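Local atomic coordinates of kinesin-like protein KAR3 (Saccharomyces cerevisiae, PDB entry 1F9V), a protein that is a kinesin-family motor protein that binds microtubules and probably couples ATP hydrolysis to movement along them. Residues Arg10-Pro13 / Leu18-Ser21; Ser39-Lys44 / Ala49-Phe54; Glu166-Gln171 / Thr175-Asn180. The protein carries 2 engineered substitutions. All coordinates share one frame; numbering follows the deposited sequence.

Contact 1: Arg10-Pro13 / Leu18-Ser21. With ADP (adenosine-5'-diphosphate), chain C.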
loop_
_atom_site.group_PDB
_atom_site.type_symbol
_atom_site.label_atom_id
_atom_site.label_comp_id
_atom_site.label_asym_id
_atom_site.label_seq_id
_atom_site.Cartn_x
_atom_site.Cartn_y
_atom_site.Cartn_z
ATOM N N ARG A 10 -7.659 8.317 -1.857
ATOM C CA ARG A 10 -7.445 9.480 -1.008
ATOM C C ARG A 10 -7.012 10.684 -1.817
ATOM O O ARG A 10 -6.005 10.645 -2.527
ATOM C CB ARG A 10 -6.391 9.218 0.066
ATOM C CG ARG A 10 -6.148 10.458 0.928
ATOM C CD ARG A 10 -4.945 10.325 1.854
ATOM N NE ARG A 10 -5.025 11.290 2.945
ATOM C CZ ARG A 10 -4.241 11.275 4.017
ATOM N NH1 ARG A 10 -3.305 10.339 4.148
ATOM N NH2 ARG A 10 -4.402 12.184 4.968
ATOM N N ILE A 11 -7.786 11.760 -1.708
ATOM C CA ILE A 11 -7.468 13.000 -2.401
ATOM C C ILE A 11 -6.719 13.866 -1.396
ATOM O O ILE A 11 -7.249 14.181 -0.328
ATOM C CB ILE A 11 -8.751 13.757 -2.847
ATOM C CG1 ILE A 11 -9.608 12.853 -3.739
ATOM C CG2 ILE A 11 -8.372 15.038 -3.590
ATOM C CD1 ILE A 11 -11.060 13.269 -3.823
ATOM N N ARG A 12 -5.484 14.229 -1.710
ATOM C CA ARG A 12 -4.721 15.067 -0.799
ATOM C C ARG A 12 -5.139 16.523 -0.974
ATOM O O ARG A 12 -5.753 16.885 -1.977
ATOM C CB ARG A 12 -3.224 14.952 -1.093
ATOM C CG ARG A 12 -2.801 15.516 -2.446
ATOM C CD ARG A 12 -1.336 15.951 -2.444
ATOM N NE ARG A 12 -0.803 16.210 -3.781
ATOM C CZ ARG A 12 -1.039 17.314 -4.488
ATOM N NH1 ARG A 12 -1.808 18.275 -3.983
ATOM N NH2 ARG A 12 -0.501 17.463 -5.693
ATOM N N PRO A 13 -4.873 17.363 0.040
ATOM C CA PRO A 13 -5.226 18.782 -0.078
ATOM C C PRO A 13 -4.412 19.397 -1.216
ATOM O O PRO A 13 -3.313 18.934 -1.534
ATOM C CB PRO A 13 -4.834 19.375 1.280
ATOM C CG PRO A 13 -4.767 18.199 2.216
ATOM C CD PRO A 13 -4.323 17.035 1.367
ATOM N N LEU A 18 -0.328 27.636 -5.788
ATOM C CA LEU A 18 0.482 26.944 -6.790
ATOM C C LEU A 18 -0.330 25.943 -7.614
ATOM O O LEU A 18 0.066 25.591 -8.729
ATOM C CB LEU A 18 1.654 26.213 -6.130
ATOM C CG LEU A 18 1.759 26.339 -4.614
ATOM C CD1 LEU A 18 2.563 25.176 -4.066
ATOM C CD2 LEU A 18 2.405 27.672 -4.263
ATOM N N GLU A 19 -1.459 25.487 -7.079
ATOM C CA GLU A 19 -2.322 24.547 -7.783
ATOM C C GLU A 19 -3.728 25.124 -7.881
ATOM O O GLU A 19 -4.055 26.098 -7.203
ATOM C CB GLU A 19 -2.377 23.209 -7.035
ATOM C CG GLU A 19 -1.258 22.252 -7.396
ATOM C CD GLU A 19 -1.220 21.028 -6.508
ATOM O OE1 GLU A 19 -0.183 20.335 -6.518
ATOM O OE2 GLU A 19 -2.217 20.754 -5.805
ATOM N N ASN A 20 -4.559 24.527 -8.729
ATOM C CA ASN A 20 -5.936 24.976 -8.878
ATOM C C ASN A 20 -6.762 23.906 -9.569
ATOM O O ASN A 20 -6.218 22.976 -10.163
ATOM C CB ASN A 20 -5.998 26.285 -9.673
ATOM C CG ASN A 20 -5.675 26.095 -11.140
ATOM O OD1 ASN A 20 -6.394 25.401 -11.866
ATOM N ND2 ASN A 20 -4.587 26.714 -11.587
ATOM N N SER A 21 -8.081 24.040 -9.483
ATOM C CA SER A 21 -8.991 23.088 -10.106
ATOM C C SER A 21 -9.854 23.815 -11.143
ATOM O O SER A 21 -11.031 23.494 -11.337
ATOM C CB SER A 21 -9.874 22.442 -9.037
ATOM O OG SER A 21 -10.723 21.464 -9.605
HETATM P PB ADP C . 4.379 11.029 -3.242
HETATM O O1B ADP C . 3.156 10.385 -3.785
HETATM O O2B ADP C . 5.058 10.096 -2.125
HETATM O O3B ADP C . 5.337 11.379 -4.321
HETATM P PA ADP C . 4.416 12.904 -1.042
HETATM O O1A ADP C . 3.738 12.163 0.022
HETATM O O2A ADP C . 5.862 12.798 -0.862
HETATM O O3A ADP C . 3.984 12.331 -2.448
HETATM O "O5'" ADP C . 4.037 14.439 -0.990
HETATM C "C5'" ADP C . 3.454 15.254 -2.009
HETATM C "C4'" ADP C . 3.325 16.657 -1.345
HETATM O "O4'" ADP C . 1.976 16.752 -0.872
HETATM C "C3'" ADP C . 4.202 16.829 -0.089
HETATM O "O3'" ADP C . 4.714 18.165 0.044
HETATM C "C2'" ADP C . 3.297 16.469 1.077
HETATM O "O2'" ADP C . 3.717 17.039 2.329
HETATM C "C1'" ADP C . 1.930 16.902 0.567
HETATM N N9 ADP C . 0.820 16.025 1.054
HETATM C C8 ADP C . 0.522 14.819 0.532
HETATM N N7 ADP C . -0.523 14.315 1.157
HETATM C C5 ADP C . -0.912 15.164 2.073
HETATM C C6 ADP C . -1.930 15.199 3.013
HETATM N N6 ADP C . -2.785 14.176 3.107
HETATM N N1 ADP C . -2.059 16.275 3.849
HETATM C C2 ADP C . -1.218 17.328 3.784
HETATM N N3 ADP C . -0.227 17.313 2.870
HETATM C C4 ADP C . -0.042 16.274 2.014
#
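Arg12 and Glu19 meet end-on from opposite directions, each terminal nitrogen of the guanidinium taking one carboxylate oxygen. Arg12 NH1 reaches Glu19 OE2 at 3.1 Å in a nearly straight bond (173°) that lies in the guanidinium plane and uses the syn lone pair. Its twin, from Arg12 NH2 to Glu19 OE1 at 3.0 Å, is more bent, with OE1 tilted out of the guanidinium plane, consistent with the 32° turn between the two flat groups. This twisted, two-pronged salt bridge is the whole of the direct contact between 10-13 and 18-21. The same NH1 also donates to the carbonyl of the next residue, Pro13 O, at 2.9 Å, and NE is held by Gly95 O; the bonds at NE, NH1 and NH2 together hold the rotation of the group. Glu19 OE2 is gripped in turn by Ser321 OG and Leu15 N, second-shell bonds that help to position the carboxylate.

The aliphatic part of Arg12 serves the nucleotide. With Arg12 CG lodged between the backbone N and the carbonyl carbon (chi1 66°), Arg12 CB comes to 3.6 Å from N7 of ADP and the chain runs past the base toward Glu19. Pro13 CD packs 3.4 Å from ADP C6, while the Arg10 guanidinium turns one face to ADP N6. Asn66, Thr101 and Asp64 O anchor Arg10 there by hydrogen bonds. Together the three residues form part of the adenine side of the kinesin nucleotide site, the Arg-X-Arg-Pro motif that follows the first strand and faces the P-loop.

Contact 2: Ser39-Lys44 / Ala49-Phe54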
loop_
_atom_site.group_PDB
_atom_site.type_symbol
_atom_site.label_atom_id
_atom_site.label_comp_id
_atom_site.label_asym_id
_atom_site.label_seq_id
_atom_site.Cartn_x
_atom_site.Cartn_y
_atom_site.Cartn_z
ATOM N N SER A 39 -18.875 6.709 -3.707
ATOM C CA SER A 39 -18.650 7.032 -5.105
ATOM C C SER A 39 -18.099 8.430 -5.336
ATOM O O SER A 39 -18.160 9.298 -4.465
ATOM C CB SER A 39 -19.949 6.867 -5.896
ATOM O OG SER A 39 -20.929 7.764 -5.412
ATOM N N MET A 40 -17.540 8.623 -6.526
ATOM C CA MET A 40 -16.981 9.905 -6.919
ATOM C C MET A 40 -17.126 10.071 -8.427
ATOM O O MET A 40 -17.292 9.091 -9.162
ATOM C CB MET A 40 -15.503 9.993 -6.511
ATOM C CG MET A 40 -14.587 9.028 -7.253
ATOM S SD MET A 40 -12.913 8.987 -6.565
ATOM C CE MET A 40 -12.271 10.557 -7.163
ATOM N N GLU A 41 -17.075 11.323 -8.876
ATOM C CA GLU A 41 -17.198 11.647 -10.291
ATOM C C GLU A 41 -16.094 12.607 -10.681
ATOM O O GLU A 41 -15.803 13.557 -9.960
ATOM C CB GLU A 41 -18.554 12.291 -10.584
ATOM C CG GLU A 41 -19.715 11.324 -10.519
ATOM C CD GLU A 41 -21.056 12.030 -10.524
ATOM O OE1 GLU A 41 -21.086 13.243 -10.824
ATOM O OE2 GLU A 41 -22.082 11.377 -10.230
ATOM N N VAL A 42 -15.474 12.344 -11.825
ATOM C CA VAL A 42 -14.393 13.180 -12.316
ATOM C C VAL A 42 -14.768 13.679 -13.699
ATOM O O VAL A 42 -15.142 12.895 -14.569
ATOM C CB VAL A 42 -13.059 12.384 -12.409
ATOM C CG1 VAL A 42 -11.959 13.262 -12.990
ATOM C CG2 VAL A 42 -12.661 11.876 -11.030
ATOM N N THR A 43 -14.659 14.986 -13.898
ATOM C CA THR A 43 -14.992 15.588 -15.181
ATOM C C THR A 43 -13.918 16.571 -15.633
ATOM O O THR A 43 -13.402 17.348 -14.832
ATOM C CB THR A 43 -16.322 16.352 -15.104
ATOM O OG1 THR A 43 -17.319 15.523 -14.501
ATOM C CG2 THR A 43 -16.778 16.753 -16.494
ATOM N N LYS A 44 -13.578 16.525 -16.918
ATOM C CA LYS A 44 -12.594 17.438 -17.487
ATOM C C LYS A 44 -13.393 18.539 -18.182
ATOM O O LYS A 44 -14.350 18.251 -18.903
ATOM C CB LYS A 44 -11.699 16.710 -18.493
ATOM C CG LYS A 44 -10.632 15.836 -17.830
ATOM C CD LYS A 44 -9.807 15.073 -18.861
ATOM C CE LYS A 44 -9.205 16.011 -19.902
ATOM N NZ LYS A 44 -7.727 16.145 -19.783
ATOM N N ALA A 49 -19.520 16.738 -20.702
ATOM C CA ALA A 49 -20.592 15.777 -20.960
ATOM C C ALA A 49 -20.138 14.363 -20.580
ATOM O O ALA A 49 -20.962 13.482 -20.351
ATOM C CB ALA A 49 -21.000 15.817 -22.431
ATOM N N GLN A 50 -18.825 14.152 -20.522
ATOM C CA GLN A 50 -18.286 12.848 -20.158
ATOM C C GLN A 50 -17.855 12.847 -18.695
ATOM O O GLN A 50 -16.820 13.412 -18.330
ATOM C CB GLN A 50 -17.094 12.478 -21.046
ATOM C CG GLN A 50 -16.386 11.198 -20.586
ATOM C CD GLN A 50 -15.346 10.680 -21.571
ATOM O OE1 GLN A 50 -14.454 11.418 -22.003
ATOM N NE2 GLN A 50 -15.453 9.400 -21.924
ATOM N N VAL A 51 -18.664 12.210 -17.857
ATOM C CA VAL A 51 -18.378 12.135 -16.436
ATOM C C VAL A 51 -17.902 10.727 -16.092
ATOM O O VAL A 51 -18.593 9.753 -16.371
ATOM C CB VAL A 51 -19.633 12.472 -15.603
ATOM C CG1 VAL A 51 -19.287 12.495 -14.122
ATOM C CG2 VAL A 51 -20.188 13.829 -16.028
ATOM N N HIS A 52 -16.711 10.630 -15.512
ATOM C CA HIS A 52 -16.148 9.341 -15.122
ATOM C C HIS A 52 -16.532 9.049 -13.679
ATOM O O HIS A 52 -16.127 9.770 -12.767
ATOM C CB HIS A 52 -14.623 9.364 -15.242
ATOM C CG HIS A 52 -14.129 9.691 -16.614
ATOM N ND1 HIS A 52 -13.931 10.984 -17.047
ATOM C CD2 HIS A 52 -13.784 8.891 -17.650
ATOM C CE1 HIS A 52 -13.486 10.967 -18.290
ATOM N NE2 HIS A 52 -13.389 9.711 -18.680
ATOM N N GLU A 53 -17.316 7.997 -13.470
ATOM C CA GLU A 53 -17.729 7.631 -12.125
ATOM C C GLU A 53 -16.913 6.448 -11.621
ATOM O O GLU A 53 -16.570 5.542 -12.389
ATOM C CB GLU A 53 -19.214 7.264 -12.078
ATOM C CG GLU A 53 -19.652 6.746 -10.700
ATOM C CD GLU A 53 -21.155 6.802 -10.482
ATOM O OE1 GLU A 53 -21.619 7.733 -9.785
ATOM O OE2 GLU A 53 -21.870 5.917 -11.002
ATOM N N PHE A 54 -16.612 6.468 -10.328
ATOM C CA PHE A 54 -15.850 5.403 -9.690
ATOM C C PHE A 54 -16.438 5.121 -8.314
ATOM O O PHE A 54 -16.966 6.021 -7.655
ATOM C CB PHE A 54 -14.383 5.810 -9.536
ATOM C CG PHE A 54 -13.726 6.218 -10.823
ATOM C CD1 PHE A 54 -13.215 5.261 -11.691
ATOM C CD2 PHE A 54 -13.617 7.558 -11.170
ATOM C CE1 PHE A 54 -12.601 5.632 -12.893
ATOM C CE2 PHE A 54 -13.007 7.947 -12.368
ATOM C CZ PHE A 54 -12.496 6.977 -13.234
HETATM O O HOH W 1 -14.794 14.938 -18.886
#
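Val42 O is gripped twice by one residue, His52: the backbone N donates at 2.9 Å, and the ring adds a weak bond from His52 ND1 to Val42 O at 3.4 Å. With CG of His52 beside its own backbone N (chi1 -58°), the ring lies close enough for its ND1 edge to meet, nearly in plane, the carbonyl already used by the main chain. In return Val42 N donates to His52 O at 2.8 Å, completing a hydrogen-bonded antiparallel pair. Met40 and Phe54 form the next such pair, and Glu41 with Glu53 is the non-hydrogen-bonded pair between them. The strands run at 157° to each other. Past the last paired residues a water carries on the ladder, accepting from Lys44 N and donating to Gln50 O.

The hairpin illustrates how alternation gives a sheet two characters. On one face, Val42 CG2 touches the rim of the Phe54 ring at CE2, 4.2 Å away, and Met40 CG also lies at that ring's edge, 4.0 Å from Phe54 CB. On the other, Val51 CG1 fits against Glu41 CB at 3.6 Å and reaches Thr43 OG1 as well. Here Glu41 OE2 and Glu53 OE1 stand 3.7 Å apart, a pair of like charges that probably disfavour each other slightly.

Within the small three-stranded antiparallel sheet, strand 38-44 is central, bonded along its far edge to strand 24-28 through Asn27 and Leu25, while Val42 and Phe54 rest on helix 325-338 by way of Ile325, Leu329, Leu332 and Ser336.

Contact 3: Glu166-Gln171 / Thr175-Asn180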
loop_
_atom_site.group_PDB
_atom_site.type_symbol
_atom_site.label_atom_id
_atom_site.label_comp_id
_atom_site.label_asym_id
_atom_site.label_seq_id
_atom_site.Cartn_x
_atom_site.Cartn_y
_atom_site.Cartn_z
ATOM N N GLU A 166 18.578 -13.183 -1.636
ATOM C CA GLU A 166 17.735 -14.177 -2.284
ATOM C C GLU A 166 16.445 -14.375 -1.508
ATOM O O GLU A 166 16.450 -14.410 -0.280
ATOM C CB GLU A 166 18.457 -15.527 -2.389
ATOM C CG GLU A 166 19.633 -15.527 -3.335
ATOM C CD GLU A 166 20.158 -16.925 -3.602
ATOM O OE1 GLU A 166 19.809 -17.856 -2.849
ATOM O OE2 GLU A 166 20.923 -17.089 -4.568
ATOM N N ILE A 167 15.344 -14.507 -2.236
ATOM C CA ILE A 167 14.047 -14.741 -1.635
ATOM C C ILE A 167 13.935 -16.226 -1.287
ATOM O O ILE A 167 14.175 -17.092 -2.133
ATOM C CB ILE A 167 12.911 -14.361 -2.606
ATOM C CG1 ILE A 167 12.858 -12.840 -2.768
ATOM C CG2 ILE A 167 11.585 -14.884 -2.095
ATOM C CD1 ILE A 167 11.836 -12.364 -3.806
ATOM N N ARG A 168 13.573 -16.510 -0.038
ATOM C CA ARG A 168 13.427 -17.880 0.436
ATOM C C ARG A 168 12.006 -18.135 0.888
ATOM O O ARG A 168 11.603 -17.710 1.970
ATOM C CB ARG A 168 14.371 -18.152 1.611
ATOM C CG ARG A 168 15.839 -18.049 1.273
ATOM C CD ARG A 168 16.472 -19.421 1.104
ATOM N NE ARG A 168 17.930 -19.332 1.084
ATOM C CZ ARG A 168 18.651 -19.090 -0.011
ATOM N NH1 ARG A 168 18.046 -18.916 -1.176
ATOM N NH2 ARG A 168 19.974 -19.001 0.062
ATOM N N HIS A 169 11.240 -18.820 0.054
ATOM C CA HIS A 169 9.870 -19.154 0.388
ATOM C C HIS A 169 9.864 -20.506 1.097
ATOM O O HIS A 169 10.402 -21.488 0.577
ATOM C CB HIS A 169 9.018 -19.261 -0.872
ATOM C CG HIS A 169 8.769 -17.957 -1.556
ATOM N ND1 HIS A 169 8.263 -16.854 -0.898
ATOM C CD2 HIS A 169 8.915 -17.589 -2.851
ATOM C CE1 HIS A 169 8.107 -15.863 -1.760
ATOM N NE2 HIS A 169 8.495 -16.285 -2.952
ATOM N N ASP A 170 9.267 -20.546 2.283
ATOM C CA ASP A 170 9.145 -21.776 3.059
ATOM C C ASP A 170 7.725 -22.269 2.817
ATOM O O ASP A 170 6.785 -21.835 3.481
ATOM C CB ASP A 170 9.354 -21.491 4.548
ATOM C CG ASP A 170 9.464 -22.762 5.388
ATOM O OD1 ASP A 170 10.149 -22.719 6.431
ATOM O OD2 ASP A 170 8.870 -23.797 5.015
ATOM N N GLN A 171 7.573 -23.168 1.852
ATOM C CA GLN A 171 6.266 -23.707 1.496
ATOM C C GLN A 171 5.588 -24.405 2.671
ATOM O O GLN A 171 4.377 -24.615 2.664
ATOM C CB GLN A 171 6.405 -24.682 0.316
ATOM C CG GLN A 171 7.556 -24.354 -0.644
ATOM C CD GLN A 171 8.847 -25.089 -0.291
ATOM O OE1 GLN A 171 9.643 -24.623 0.531
ATOM N NE2 GLN A 171 9.055 -26.246 -0.915
ATOM N N THR A 175 5.788 -18.907 4.761
ATOM C CA THR A 175 6.433 -17.656 5.123
ATOM C C THR A 175 7.599 -17.408 4.178
ATOM O O THR A 175 8.063 -18.318 3.484
ATOM C CB THR A 175 6.942 -17.658 6.582
ATOM O OG1 THR A 175 7.909 -18.701 6.758
ATOM C CG2 THR A 175 5.784 -17.864 7.541
ATOM N N THR A 176 8.070 -16.170 4.161
ATOM C CA THR A 176 9.140 -15.769 3.268
ATOM C C THR A 176 10.163 -14.916 3.986
ATOM O O THR A 176 9.808 -14.088 4.825
ATOM C CB THR A 176 8.558 -14.942 2.096
ATOM O OG1 THR A 176 7.557 -15.714 1.429
ATOM C CG2 THR A 176 9.649 -14.530 1.113
ATOM N N THR A 177 11.432 -15.127 3.655
ATOM C CA THR A 177 12.518 -14.348 4.229
ATOM C C THR A 177 13.442 -13.999 3.077
ATOM O O THR A 177 13.341 -14.583 1.994
ATOM C CB THR A 177 13.316 -15.142 5.297
ATOM O OG1 THR A 177 14.008 -16.231 4.677
ATOM C CG2 THR A 177 12.385 -15.687 6.359
ATOM N N ILE A 178 14.320 -13.032 3.303
ATOM C CA ILE A 178 15.272 -12.606 2.288
ATOM C C ILE A 178 16.652 -12.697 2.908
ATOM O O ILE A 178 16.889 -12.149 3.978
ATOM C CB ILE A 178 15.034 -11.142 1.845
ATOM C CG1 ILE A 178 13.563 -10.934 1.462
ATOM C CG2 ILE A 178 15.945 -10.803 0.671
ATOM C CD1 ILE A 178 13.143 -9.469 1.486
ATOM N N THR A 179 17.564 -13.381 2.233
ATOM C CA THR A 179 18.907 -13.546 2.769
ATOM C C THR A 179 19.698 -12.245 2.845
ATOM O O THR A 179 19.573 -11.363 1.986
ATOM C CB THR A 179 19.709 -14.560 1.941
ATOM O OG1 THR A 179 19.939 -14.031 0.635
ATOM C CG2 THR A 179 18.950 -15.860 1.821
ATOM N N ASN A 180 20.499 -12.140 3.901
ATOM C CA ASN A 180 21.355 -10.989 4.139
ATOM C C ASN A 180 20.638 -9.649 4.249
ATOM O O ASN A 180 21.180 -8.619 3.855
ATOM C CB ASN A 180 22.424 -10.920 3.051
ATOM C CG ASN A 180 23.249 -12.192 2.980
ATOM O OD1 ASN A 180 23.727 -12.691 4.004
ATOM N ND2 ASN A 180 23.409 -12.730 1.775
HETATM O O HOH W 2 11.819 -18.512 4.512
#
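Thr179 lays its methyl over one face of the Arg168 guanidinium, CG2 standing 3.5 Å above the plane and shifted toward the rim. A bend at the second torsion (chi2 -102°) kinks the arginine as it runs along the strand toward Glu166, where the guanidinium lies under the methyl. In the plane of the same group, at its edge, Glu166 OE1 takes Arg168 NH1 at 2.7 Å through its anti lone pair, so a salt bridge fixes the rotation of the plate that the methyl covers. The other branch of Thr179 does polar work: OG1 accepts from Glu166 N at 2.8 Å, nearly straight at 173°, replacing a backbone carbonyl just beyond the paired strands. A valine here would probably leave Glu166 N without this hydroxyl acceptor.

On the opposite face, His169 and Thr176 lie side by side and point the same way. Thr176 OG1 meets the ring at its edge, in plane, 2.7 Å from His169 ND1, while Ile167 CG2 sits over one ring face. A water bridges Arg168 O and Thr177 OG1 on the arginine side.

These two strands form a sheet of their own at the protein surface, probably the hairpin lobe of loop 8 in kinesins. It is seated on helix 297-306 by its histidine face, where His169 packs edge-to-face with Tyr300 and Tyr304, Ile167 touches Tyr300, and Thr176 touches Tyr304.

Overall arrangement
From the N terminus the chain closes three short loops in series; none encloses or crosses another. Contact 1 closes the first, tying the end of strand 4-11, part of the large mixed sheet, to the loop leading to strand 24-28. Contact 2 pairs strands 38-44 and 51-56 and closes the turn between them, with its centre about 17 Å from that of contact 1 and nearest atoms about 4 Å apart, though without touching. Contact 3 comes much later, across the chain's centre from both, about 41 Å from contact 1 and 44 Å from contact 2, centre to centre. One thus borders the nucleotide, while the other two form hairpins on opposite flanks of the motor domain.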